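Local coordinates for protein Ta0487 (Thermoplasma acidophilum, PDB 3KBQ) that is of unknown function but belongs to the CinA family and contains a probable molybdopterin-binding domain, at residues 33-38 / 163-168. Sequence-based numbering, arbitrary orientation.
Sequences TYHGYQ and AMEKDI
His35 and Tyr37 each reach across to residues 165-168, near the end of this fragment, from the Schellman motif that ends helix 23-34, in the probable molybdopterin-binding domain of this CinA-family protein. Gly36, at positive phi, is the C-prime residue of that motif and carries the chain on toward strand 38-45. The tightly packed side is apolar: buried Ile168 lays CG2 3.8 Å from Tyr37 CE2, the two side chains crossing at about a right angle, and both also touch Leu65 of strand 65-69, while Phe31 of helix 23-34 touches both Ile168 and Glu165. The looser, more exposed side is polar. Glu165, with CG anti to the backbone N (chi1 -177°) and the chain extended beyond, brings OE2 to 2.7 Å from His35 NE2. The donor lies well above the carboxylate plane, although OE2 sits near the imidazole plane. His35 ND1 is bonded to Phe31 O; with bonds at both ring nitrogens, the ring is probably restrained from turning. An alanine in place of Glu165 would remove the carboxylate and is likely to leave NE2 without this acceptor and the ring less firmly held. Tyr37 OH donates to Ile168 O at 2.8 Å, with a C=O...donor angle of 141°.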
loop_
_atom_site.group_PDB
_atom_site.type_symbol
_atom_site.label_atom_id
_atom_site.label_comp_id
_atom_site.label_asym_id
_atom_site.label_seq_id
_atom_site.Cartn_x
_atom_site.Cartn_y
_atom_site.Cartn_z
ATOM N N THR B 33 -4.923 11.848 9.414
ATOM C CA THR B 33 -4.223 13.147 9.320
ATOM C C THR B 33 -5.007 14.265 9.990
ATOM O O THR B 33 -4.439 15.087 10.764
ATOM C CB THR B 33 -3.917 13.542 7.844
ATOM O OG1 THR B 33 -3.124 12.530 7.254
ATOM C CG2 THR B 33 -3.098 14.902 7.742
ATOM N N TYR B 34 -6.296 14.312 9.686
ATOM C CA TYR B 34 -7.188 15.293 10.249
ATOM C C TYR B 34 -7.175 15.209 11.774
ATOM O O TYR B 34 -7.255 16.249 12.433
ATOM C CB TYR B 34 -8.625 15.089 9.761
ATOM C CG TYR B 34 -9.613 16.178 10.186
ATOM C CD1 TYR B 34 -9.716 17.394 9.482
ATOM C CD2 TYR B 34 -10.454 15.982 11.288
ATOM C CE1 TYR B 34 -10.646 18.396 9.879
ATOM C CE2 TYR B 34 -11.358 16.998 11.723
ATOM C CZ TYR B 34 -11.458 18.172 11.003
ATOM O OH TYR B 34 -12.383 19.107 11.412
ATOM N N HIS B 35 -7.037 14.000 12.339
ATOM C CA HIS B 35 -7.025 13.892 13.818
ATOM C C HIS B 35 -5.634 13.932 14.419
ATOM O O HIS B 35 -5.451 13.576 15.565
ATOM C CB HIS B 35 -7.794 12.670 14.286
ATOM C CG HIS B 35 -9.257 12.792 14.065
ATOM N ND1 HIS B 35 -9.881 12.292 12.940
ATOM C CD2 HIS B 35 -10.226 13.362 14.817
ATOM C CE1 HIS B 35 -11.176 12.542 13.018
ATOM N NE2 HIS B 35 -11.410 13.201 14.136
ATOM N N GLY B 36 -4.658 14.386 13.644
ATOM C CA GLY B 36 -3.344 14.683 14.209
ATOM C C GLY B 36 -2.358 13.510 14.159
ATOM O O GLY B 36 -1.234 13.632 14.656
ATOM N N TYR B 37 -2.727 12.402 13.500
ATOM C CA TYR B 37 -1.753 11.316 13.319
ATOM C C TYR B 37 -0.799 11.531 12.184
ATOM O O TYR B 37 -1.137 12.170 11.170
ATOM C CB TYR B 37 -2.453 9.982 13.069
ATOM C CG TYR B 37 -3.159 9.469 14.260
ATOM C CD1 TYR B 37 -2.528 8.558 15.098
ATOM C CD2 TYR B 37 -4.468 9.885 14.567
ATOM C CE1 TYR B 37 -3.147 8.086 16.171
ATOM C CE2 TYR B 37 -5.102 9.410 15.679
ATOM C CZ TYR B 37 -4.424 8.508 16.472
ATOM O OH TYR B 37 -4.998 7.985 17.581
ATOM N N GLN B 38 0.387 10.973 12.312
ATOM C CA GLN B 38 1.265 10.816 11.171
ATOM C C GLN B 38 1.025 9.463 10.477
ATOM O O GLN B 38 1.241 8.381 11.065
ATOM C CB GLN B 38 2.759 10.979 11.558
ATOM C CG GLN B 38 3.672 10.603 10.343
ATOM C CD GLN B 38 5.134 10.878 10.566
ATOM O OE1 GLN B 38 5.817 10.146 11.315
ATOM N NE2 GLN B 38 5.653 11.905 9.882
ATOM N N ALA B 163 -18.113 6.526 13.409
ATOM C CA ALA B 163 -18.628 6.030 14.689
ATOM C C ALA B 163 -17.535 5.693 15.739
ATOM O O ALA B 163 -17.820 5.645 16.941
ATOM C CB ALA B 163 -19.518 4.825 14.456
ATOM N N MET B 164 -16.312 5.430 15.267
ATOM C CA MET B 164 -15.151 5.088 16.109
ATOM C C MET B 164 -14.304 6.308 16.491
ATOM O O MET B 164 -13.251 6.150 17.107
ATOM C CB MET B 164 -14.222 4.106 15.364
ATOM C CG MET B 164 -14.723 2.663 15.281
ATOM S SD MET B 164 -15.305 2.125 16.924
ATOM C CE MET B 164 -13.754 2.210 17.812
ATOM N N GLU B 165 -14.743 7.512 16.120
ATOM C CA GLU B 165 -13.865 8.686 16.197
ATOM C C GLU B 165 -13.432 9.002 17.627
ATOM O O GLU B 165 -12.332 9.519 17.855
ATOM C CB GLU B 165 -14.523 9.900 15.564
ATOM C CG GLU B 165 -13.671 11.141 15.540
ATOM C CD GLU B 165 -14.358 12.273 14.799
ATOM O OE1 GLU B 165 -15.265 11.987 13.984
ATOM O OE2 GLU B 165 -13.999 13.453 15.027
ATOM N N LYS B 166 -14.295 8.683 18.582
ATOM C CA LYS B 166 -13.964 8.870 19.994
ATOM C C LYS B 166 -12.897 7.898 20.503
ATOM O O LYS B 166 -12.179 8.225 21.438
ATOM C CB LYS B 166 -15.223 8.859 20.846
ATOM C CG LYS B 166 -16.024 10.131 20.641
ATOM C CD LYS B 166 -17.519 9.907 20.830
ATOM C CE LYS B 166 -18.302 11.178 20.520
ATOM N NZ LYS B 166 -19.580 11.219 21.292
ATOM N N ASP B 167 -12.764 6.734 19.861
ATOM C CA ASP B 167 -11.640 5.819 20.131
ATOM C C ASP B 167 -10.310 6.282 19.552
ATOM O O ASP B 167 -9.238 5.786 19.937
ATOM C CB ASP B 167 -11.931 4.422 19.585
ATOM C CG ASP B 167 -12.478 3.488 20.649
ATOM O OD1 ASP B 167 -11.665 2.903 21.418
ATOM O OD2 ASP B 167 -13.724 3.334 20.706
ATOM N N ILE B 168 -10.387 7.227 18.618
ATOM C CA ILE B 168 -9.253 7.627 17.811
ATOM C C ILE B 168 -8.602 8.924 18.328
ATOM O O ILE B 168 -7.430 9.197 18.054
ATOM C CB ILE B 168 -9.707 7.688 16.323
ATOM C CG1 ILE B 168 -9.919 6.258 15.802
ATOM C CG2 ILE B 168 -8.764 8.498 15.439
ATOM C CD1 ILE B 168 -8.977 5.204 16.432
#